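PDB 4YLE: periplasmic binding protein/LacI transcriptional regulator from Burkholderia multivorans, which probably captures a simple sugar in the periplasm and delivers it to an ABC transporter, although its natural ligand is not established. Local coordinates for residues A36-S41 with D94-A99; A105-V110 with D130-K135; I118-I123 with L137-V142. All coordinates share one frame; numbering follows the deposited sequence.

How the contacts relate
Contacts 1 and 3 are pieces of one sheet, centres about 10 Å apart: strand 95-98 of contact 1 lies beside strand 119-123 of contact 3, probably hydrogen-bonded through Ile-96 N to Ile-119 O (2.8 Å) and Ile-123 N to Leu-98 O (2.9 Å). Contact 2 joins two helices over this sheet, its centre about 11 Å from that of contact 3 and 16 Å from that of contact 1. Leu-98 CD2 touches Val-110 CG2 at 3.7 Å, while Leu-132 CD2 meets Val-139 CG2 at 3.9 Å. An unidentified ligand has its nearest atoms about 3 Å from the Lys-40 side chain (contact 1) and about 9 Å from that of Phe-141 (contact 3).

Contact 1: A36-S41 with D94-A99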
loop_
_atom_site.group_PDB
_atom_site.type_symbol
_atom_site.label_atom_id
_atom_site.label_comp_id
_atom_site.label_asym_id
_atom_site.label_seq_id
_atom_site.Cartn_x
_atom_site.Cartn_y
_atom_site.Cartn_z
ATOM N N ALA A 36 -16.842 9.273 0.980
ATOM C CA ALA A 36 -16.525 8.141 0.120
ATOM C C ALA A 36 -15.115 7.682 0.405
ATOM O O ALA A 36 -14.199 8.506 0.416
ATOM C CB ALA A 36 -16.659 8.520 -1.354
ATOM N N LEU A 37 -14.960 6.376 0.626
ATOM C CA LEU A 37 -13.623 5.723 0.792
ATOM C C LEU A 37 -13.364 4.907 -0.445
ATOM O O LEU A 37 -14.070 3.931 -0.692
ATOM C CB LEU A 37 -13.585 4.822 2.020
ATOM C CG LEU A 37 -12.275 4.045 2.228
ATOM C CD1 LEU A 37 -11.103 4.973 2.460
ATOM C CD2 LEU A 37 -12.410 3.110 3.408
ATOM N N VAL A 38 -12.350 5.306 -1.218
ATOM C CA VAL A 38 -12.065 4.682 -2.514
ATOM C C VAL A 38 -10.730 3.965 -2.428
ATOM O O VAL A 38 -9.707 4.591 -2.245
ATOM C CB VAL A 38 -12.063 5.741 -3.623
ATOM C CG1 VAL A 38 -11.612 5.149 -4.992
ATOM C CG2 VAL A 38 -13.462 6.357 -3.730
HETATM N N MSE A 39 -10.778 2.639 -2.538
HETATM C CA MSE A 39 -9.639 1.783 -2.259
HETATM C C MSE A 39 -9.134 1.131 -3.530
HETATM O O MSE A 39 -9.627 1.395 -4.598
HETATM C CB MSE A 39 -10.037 0.725 -1.243
HETATM C CG MSE A 39 -10.448 1.360 0.072
HETATM SE SE MSE A 39 -11.056 0.032 1.380
HETATM C CE MSE A 39 -12.834 -0.238 0.594
ATOM N N LYS A 40 -8.130 0.287 -3.389
ATOM C CA LYS A 40 -7.643 -0.468 -4.529
ATOM C C LYS A 40 -8.285 -1.842 -4.472
ATOM O O LYS A 40 -9.502 -1.963 -4.337
ATOM C CB LYS A 40 -6.117 -0.525 -4.528
ATOM C CG LYS A 40 -5.443 0.833 -4.780
ATOM C CD LYS A 40 -3.896 0.820 -4.525
ATOM C CE LYS A 40 -3.558 1.444 -3.152
ATOM N NZ LYS A 40 -2.295 0.907 -2.539
ATOM N N SER A 41 -7.484 -2.883 -4.575
ATOM C CA SER A 41 -8.041 -4.187 -4.860
ATOM C C SER A 41 -8.798 -4.839 -3.741
ATOM O O SER A 41 -8.267 -5.103 -2.654
ATOM C CB SER A 41 -6.928 -5.136 -5.273
ATOM O OG SER A 41 -7.481 -6.417 -5.432
ATOM N N ASP A 94 -19.485 14.688 0.240
ATOM C CA ASP A 94 -18.830 15.852 0.828
ATOM C C ASP A 94 -17.324 15.706 0.952
ATOM O O ASP A 94 -16.592 16.694 1.013
ATOM C CB ASP A 94 -19.444 16.121 2.192
ATOM C CG ASP A 94 -20.927 16.379 2.083
ATOM O OD1 ASP A 94 -21.315 17.418 1.486
ATOM O OD2 ASP A 94 -21.692 15.517 2.552
ATOM N N ALA A 95 -16.865 14.466 0.995
ATOM C CA ALA A 95 -15.448 14.213 1.052
ATOM C C ALA A 95 -15.145 12.892 0.383
ATOM O O ALA A 95 -15.997 12.009 0.340
ATOM C CB ALA A 95 -14.962 14.203 2.503
ATOM N N ILE A 96 -13.922 12.783 -0.131
ATOM C CA ILE A 96 -13.409 11.553 -0.722
ATOM C C ILE A 96 -12.065 11.239 -0.108
ATOM O O ILE A 96 -11.176 12.087 -0.085
ATOM C CB ILE A 96 -13.231 11.665 -2.247
ATOM C CG1 ILE A 96 -14.577 11.801 -2.936
ATOM C CG2 ILE A 96 -12.504 10.421 -2.777
ATOM C CD1 ILE A 96 -14.466 12.168 -4.404
ATOM N N VAL A 97 -11.936 10.022 0.403
ATOM C CA VAL A 97 -10.714 9.527 0.989
ATOM C C VAL A 97 -10.197 8.477 0.017
ATOM O O VAL A 97 -10.843 7.448 -0.159
ATOM C CB VAL A 97 -10.951 8.910 2.369
ATOM C CG1 VAL A 97 -9.663 8.394 2.939
ATOM C CG2 VAL A 97 -11.581 9.965 3.329
ATOM N N LEU A 98 -9.074 8.765 -0.639
ATOM C CA LEU A 98 -8.650 7.989 -1.783
ATOM C C LEU A 98 -7.292 7.331 -1.533
ATOM O O LEU A 98 -6.345 8.016 -1.133
ATOM C CB LEU A 98 -8.562 8.891 -3.015
ATOM C CG LEU A 98 -7.958 8.273 -4.281
ATOM C CD1 LEU A 98 -8.856 7.185 -4.835
ATOM C CD2 LEU A 98 -7.698 9.381 -5.311
ATOM N N ALA A 99 -7.225 6.009 -1.765
ATOM C CA ALA A 99 -5.957 5.238 -1.856
ATOM C C ALA A 99 -5.667 4.968 -3.334
ATOM O O ALA A 99 -6.192 4.011 -3.896
ATOM C CB ALA A 99 -6.049 3.914 -1.091
#
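Val-38 reaches both neighbours of Leu-98: its N donates to Val-97 O (2.8 Å) and its O accepts from Ala-99 N (2.9 Å). Ala-36 repeats the pattern around Ile-96, its N bound to Ala-95 O at 2.9 Å and its O to Val-97 N at 2.7 Å. All four bonds are nearly straight at hydrogen, the ladder of a parallel pair whose axes differ by 22°. Val-38 CG1, anti to the backbone N (chi1 174°), presses on Leu-98 CD1 at 3.4 Å, tighter than ordinary van der Waals contact. Strands 34-39 and 95-98 are neighbours in the Rossmann-like sheet of a type I periplasmic binding protein lobe, and helix 78-90 packs over Ala-36 and Val-38. Leu-37, on the other face, lays CD1 against Val-97 CG1 at 3.7 Å. Ala-99, the most covered residue, closes the pairing with its CB turned toward 36-41, against Val-38 O and Lys-40 CE (4.1 Å); Lys-40 CG lies 3.4 Å from Ala-99 O. That oxygen and Met-39 O both accept from Gln-81 NE2, joining the C-terminal ends of both strands to helix 78-90. Lys-40 NZ, near the unidentified ligand, forms a salt bridge with Asp-124.

Contact 2: A105-V110 with D130-K135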
loop_
_atom_site.group_PDB
_atom_site.type_symbol
_atom_site.label_atom_id
_atom_site.label_comp_id
_atom_site.label_asym_id
_atom_site.label_seq_id
_atom_site.Cartn_x
_atom_site.Cartn_y
_atom_site.Cartn_z
ATOM N N ALA A 105 -1.900 9.162 -12.277
ATOM C CA ALA A 105 -3.068 9.061 -13.141
ATOM C C ALA A 105 -4.367 9.454 -12.451
ATOM O O ALA A 105 -5.333 9.805 -13.118
ATOM C CB ALA A 105 -3.185 7.658 -13.687
ATOM N N LEU A 106 -4.407 9.363 -11.118
ATOM C CA LEU A 106 -5.604 9.750 -10.391
ATOM C C LEU A 106 -5.669 11.261 -10.150
ATOM O O LEU A 106 -6.667 11.748 -9.642
ATOM C CB LEU A 106 -5.690 9.005 -9.040
ATOM C CG LEU A 106 -6.483 7.689 -9.039
ATOM C CD1 LEU A 106 -7.971 7.931 -9.239
ATOM C CD2 LEU A 106 -5.969 6.754 -10.121
ATOM N N VAL A 107 -4.633 12.015 -10.508
ATOM C CA VAL A 107 -4.625 13.426 -10.115
ATOM C C VAL A 107 -5.696 14.229 -10.841
ATOM O O VAL A 107 -6.317 15.099 -10.230
ATOM C CB VAL A 107 -3.256 14.083 -10.336
ATOM C CG1 VAL A 107 -3.314 15.593 -10.033
ATOM C CG2 VAL A 107 -2.222 13.412 -9.445
ATOM N N PRO A 108 -5.924 13.960 -12.139
ATOM C CA PRO A 108 -6.936 14.785 -12.825
ATOM C C PRO A 108 -8.337 14.720 -12.193
ATOM O O PRO A 108 -9.021 15.748 -12.066
ATOM C CB PRO A 108 -6.944 14.207 -14.247
ATOM C CG PRO A 108 -5.548 13.728 -14.445
ATOM C CD PRO A 108 -5.177 13.116 -13.093
ATOM N N VAL A 109 -8.755 13.530 -11.777
ATOM C CA VAL A 109 -10.099 13.385 -11.259
ATOM C C VAL A 109 -10.154 13.927 -9.823
ATOM O O VAL A 109 -11.197 14.403 -9.373
ATOM C CB VAL A 109 -10.584 11.913 -11.328
ATOM C CG1 VAL A 109 -9.816 11.024 -10.341
ATOM C CG2 VAL A 109 -12.093 11.834 -11.083
ATOM N N VAL A 110 -9.036 13.868 -9.102
ATOM C CA VAL A 110 -8.965 14.547 -7.805
ATOM C C VAL A 110 -9.185 16.036 -8.008
ATOM O O VAL A 110 -9.937 16.660 -7.265
ATOM C CB VAL A 110 -7.614 14.335 -7.092
ATOM C CG1 VAL A 110 -7.455 15.291 -5.907
ATOM C CG2 VAL A 110 -7.463 12.879 -6.638
ATOM N N ASP A 130 4.662 16.602 -7.712
ATOM C CA ASP A 130 4.969 17.480 -8.833
ATOM C C ASP A 130 3.733 17.640 -9.704
ATOM O O ASP A 130 3.395 18.746 -10.130
ATOM C CB ASP A 130 6.143 16.931 -9.646
ATOM C CG ASP A 130 7.401 16.785 -8.813
ATOM O OD1 ASP A 130 7.600 17.594 -7.882
ATOM O OD2 ASP A 130 8.188 15.856 -9.085
ATOM N N VAL A 131 3.045 16.533 -9.945
ATOM C CA VAL A 131 1.816 16.569 -10.707
ATOM C C VAL A 131 0.783 17.396 -9.947
ATOM O O VAL A 131 0.030 18.145 -10.557
ATOM C CB VAL A 131 1.280 15.157 -10.977
ATOM C CG1 VAL A 131 -0.004 15.217 -11.794
ATOM C CG2 VAL A 131 2.342 14.318 -11.684
ATOM N N LEU A 132 0.737 17.260 -8.618
ATOM C CA LEU A 132 -0.170 18.095 -7.826
ATOM C C LEU A 132 0.207 19.577 -7.934
ATOM O O LEU A 132 -0.650 20.418 -8.201
ATOM C CB LEU A 132 -0.176 17.679 -6.349
ATOM C CG LEU A 132 -0.828 16.332 -6.011
ATOM C CD1 LEU A 132 -0.632 15.998 -4.531
ATOM C CD2 LEU A 132 -2.309 16.330 -6.371
ATOM N N LYS A 133 1.489 19.882 -7.725
ATOM C CA LYS A 133 1.994 21.262 -7.745
ATOM C C LYS A 133 1.679 21.963 -9.052
ATOM O O LYS A 133 1.615 23.190 -9.114
ATOM C CB LYS A 133 3.511 21.284 -7.519
ATOM C CG LYS A 133 3.942 21.347 -6.052
ATOM C CD LYS A 133 5.238 20.567 -5.811
ATOM C CE LYS A 133 5.681 20.639 -4.362
ATOM N NZ LYS A 133 4.598 20.270 -3.408
ATOM N N SER A 134 1.477 21.168 -10.093
ATOM C CA SER A 134 1.357 21.688 -11.441
ATOM C C SER A 134 -0.099 21.891 -11.837
ATOM O O SER A 134 -0.392 22.390 -12.926
ATOM C CB SER A 134 2.065 20.746 -12.407
ATOM O OG SER A 134 3.428 20.597 -12.030
ATOM N N LYS A 135 -1.002 21.511 -10.938
ATOM C CA LYS A 135 -2.414 21.852 -11.077
ATOM C C LYS A 135 -2.848 22.740 -9.932
ATOM O O LYS A 135 -4.042 22.935 -9.704
ATOM C CB LYS A 135 -3.281 20.602 -11.124
ATOM C CG LYS A 135 -3.160 19.826 -12.424
ATOM C CD LYS A 135 -4.511 19.306 -12.891
ATOM C CE LYS A 135 -4.424 17.849 -13.300
ATOM N NZ LYS A 135 -3.376 17.640 -14.328
#
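Asp-130 O is gripped by Ser-134 OG at 2.7 Å and more weakly by Ser-134 N, closing the helix turn from which Val-131 and Leu-132 reach Val-107. The hydroxyl approaches with a C=O...OG angle of 150°, tilted 29° from the carbonyl plane. The two helices, 107-115 and 129-133, belong to successive beta-alpha-beta crossovers of the Rossmann-like lobe, and the contact packs one against the other. Val-107 carries it, its CB directed toward the second helix. Its CG2 lies 3.7 Å from Val-131 CG1, and its CB and CG1 crowd the same methyl, which therefore rests against the whole isopropyl group. Val-131 CG1 is placed for this by standing anti to its own backbone N (chi1 -179°). Leu-132 adds a second methyl, CD2, 3.9 Å from Val-107 CG1, so two residues of the short helix touch one valine from different directions. Leu-132 also packs on Leu-127 and Val-139, in the loops on either side of the helix in the chain. On the solvent side the bent chain of Lys-135 reaches back to Val-107 and Pro-108. The contact it makes there is apolar, through the methylene portion: Lys-135 CE lies 4.0 Å from Pro-108 CA and 4.1 Å from Val-107 CG1.

Contact 3: I118-I123 with L137-V142; sequences IIVVNI and LNVPFV
Asn-122 pairs in parallel with Phe-141 and bonds to the residues on either side of it: Asn-122 N donates to Pro-140 O at 3.0 Å, and Asn-122 O accepts from Val-142 N at 2.8 Å. Both are close to straight. CA-H...O contacts support the ladder, from Phe-141 CA to Asn-122 O and from Ile-123 CA to Val-142 O (3.1 Å). Strands 119-123 and 141-144 are the two strands of a beta-alpha-beta unit whose crossover holds helix 129-133, adjacent in the parallel part of the lobe's sheet.

Apolar contacts lie on both faces. Val-121 CG1 meets Val-142 CG2 at 4.1 Å, and helix 279-295 covers both valines. Pro-140 CG approaches Val-121 CG2, the two side chains crossing at about a right angle. On the Asn-122 side, Val-139 CG1 fits against Asn-122 CB at 3.6 Å and also approaches Val-120 CG1.

The amide of Asn-122 meets the ring of Phe-141. Asn-122 CG, anti to its backbone N (chi1 -180°), lies 3.5 Å from Phe-141 CD1, and the same CD1 is 3.3 Å from the backbone Asn-122 O. Amide and ring planes are 70° apart; Asn-122 CB sits at the ring edge, in plane.

Polar bonds fix the amide as well. A water donates to Asn-122 OD1 at 2.7 Å and to Val-139 O, bridging the segments just where regular pairing has not yet begun. OD1 also accepts from Leu-127 N, while ND2 donates to Asn-125 O and weakly to Leu-98 O. With both ends engaged, this buried amide is held against rotation, and one side chain links the strand pairing to the loop that leads into helix 129-133.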
loop_
_atom_site.group_PDB
_atom_site.type_symbol
_atom_site.label_atom_id
_atom_site.label_comp_id
_atom_site.label_asym_id
_atom_site.label_seq_id
_atom_site.Cartn_x
_atom_site.Cartn_y
_atom_site.Cartn_z
ATOM N N ILE A 118 -15.548 19.315 -3.184
ATOM C CA ILE A 118 -15.378 18.135 -2.342
ATOM C C ILE A 118 -14.015 18.186 -1.660
ATOM O O ILE A 118 -13.025 18.577 -2.273
ATOM C CB ILE A 118 -15.516 16.840 -3.184
ATOM C CG1 ILE A 118 -16.896 16.806 -3.860
ATOM C CG2 ILE A 118 -15.292 15.597 -2.335
ATOM C CD1 ILE A 118 -17.108 15.636 -4.804
ATOM N N ILE A 119 -13.962 17.798 -0.391
ATOM C CA ILE A 119 -12.698 17.695 0.312
ATOM C C ILE A 119 -12.106 16.340 -0.065
ATOM O O ILE A 119 -12.773 15.326 0.039
ATOM C CB ILE A 119 -12.888 17.839 1.862
ATOM C CG1 ILE A 119 -13.405 19.251 2.195
ATOM C CG2 ILE A 119 -11.588 17.547 2.647
ATOM C CD1 ILE A 119 -12.456 20.383 1.786
ATOM N N VAL A 120 -10.864 16.336 -0.529
ATOM C CA VAL A 120 -10.159 15.077 -0.813
ATOM C C VAL A 120 -8.976 14.909 0.101
ATOM O O VAL A 120 -8.170 15.813 0.244
ATOM C CB VAL A 120 -9.681 15.040 -2.266
ATOM C CG1 VAL A 120 -8.968 13.725 -2.564
ATOM C CG2 VAL A 120 -10.859 15.294 -3.225
ATOM N N VAL A 121 -8.876 13.718 0.698
ATOM C CA VAL A 121 -7.762 13.316 1.519
ATOM C C VAL A 121 -7.167 12.087 0.865
ATOM O O VAL A 121 -7.891 11.207 0.439
ATOM C CB VAL A 121 -8.203 12.988 2.947
ATOM C CG1 VAL A 121 -7.033 12.559 3.790
ATOM C CG2 VAL A 121 -8.899 14.207 3.600
ATOM N N ASN A 122 -5.849 12.079 0.799
ATOM C CA ASN A 122 -5.044 11.046 0.152
ATOM C C ASN A 122 -4.547 10.131 1.253
ATOM O O ASN A 122 -3.939 10.612 2.211
ATOM C CB ASN A 122 -3.904 11.755 -0.585
ATOM C CG ASN A 122 -2.949 10.846 -1.332
ATOM O OD1 ASN A 122 -1.956 11.353 -1.838
ATOM N ND2 ASN A 122 -3.242 9.545 -1.448
ATOM N N ILE A 123 -4.789 8.835 1.123
ATOM C CA ILE A 123 -4.159 7.879 2.025
ATOM C C ILE A 123 -3.342 6.810 1.301
ATOM O O ILE A 123 -3.483 6.662 0.100
ATOM C CB ILE A 123 -5.193 7.153 2.906
ATOM C CG1 ILE A 123 -6.077 6.200 2.082
ATOM C CG2 ILE A 123 -6.072 8.196 3.681
ATOM C CD1 ILE A 123 -7.106 5.388 2.932
ATOM N N LEU A 137 -2.705 22.252 -6.779
ATOM C CA LEU A 137 -3.605 21.432 -5.986
ATOM C C LEU A 137 -2.977 20.977 -4.678
ATOM O O LEU A 137 -1.869 20.432 -4.658
ATOM C CB LEU A 137 -4.033 20.226 -6.820
ATOM C CG LEU A 137 -5.174 19.347 -6.339
ATOM C CD1 LEU A 137 -6.353 20.159 -5.857
ATOM C CD2 LEU A 137 -5.573 18.449 -7.498
ATOM N N ASN A 138 -3.694 21.218 -3.585
ATOM C CA ASN A 138 -3.273 20.763 -2.272
ATOM C C ASN A 138 -4.123 19.600 -1.829
ATOM O O ASN A 138 -5.342 19.709 -1.777
ATOM C CB ASN A 138 -3.362 21.904 -1.259
ATOM C CG ASN A 138 -2.816 21.516 0.097
ATOM O OD1 ASN A 138 -3.526 21.549 1.104
ATOM N ND2 ASN A 138 -1.547 21.122 0.127
ATOM N N VAL A 139 -3.465 18.488 -1.504
ATOM C CA VAL A 139 -4.143 17.302 -0.998
ATOM C C VAL A 139 -3.405 16.781 0.239
ATOM O O VAL A 139 -2.271 16.279 0.125
ATOM C CB VAL A 139 -4.223 16.195 -2.072
ATOM C CG1 VAL A 139 -5.067 15.030 -1.569
ATOM C CG2 VAL A 139 -4.819 16.765 -3.360
ATOM N N PRO A 140 -4.032 16.893 1.423
ATOM C CA PRO A 140 -3.399 16.309 2.611
ATOM C C PRO A 140 -3.189 14.813 2.480
ATOM O O PRO A 140 -4.007 14.141 1.859
ATOM C CB PRO A 140 -4.409 16.613 3.729
ATOM C CG PRO A 140 -5.686 16.798 3.052
ATOM C CD PRO A 140 -5.352 17.461 1.747
ATOM N N PHE A 141 -2.097 14.321 3.056
ATOM C CA PHE A 141 -1.758 12.902 3.010
ATOM C C PHE A 141 -1.773 12.328 4.410
ATOM O O PHE A 141 -1.268 12.959 5.350
ATOM C CB PHE A 141 -0.384 12.696 2.345
ATOM C CG PHE A 141 -0.014 11.245 2.222
ATOM C CD1 PHE A 141 -0.737 10.422 1.393
ATOM C CD2 PHE A 141 1.000 10.694 2.976
ATOM C CE1 PHE A 141 -0.432 9.048 1.305
ATOM C CE2 PHE A 141 1.303 9.344 2.870
ATOM C CZ PHE A 141 0.583 8.542 2.050
ATOM N N VAL A 142 -2.411 11.164 4.535
ATOM C CA VAL A 142 -2.343 10.308 5.712
ATOM C C VAL A 142 -1.808 8.948 5.301
ATOM O O VAL A 142 -2.435 8.225 4.535
ATOM C CB VAL A 142 -3.731 10.163 6.347
ATOM C CG1 VAL A 142 -3.685 9.257 7.567
ATOM C CG2 VAL A 142 -4.299 11.526 6.681
HETATM O O HOH W 1 -1.094 13.851 -1.247
#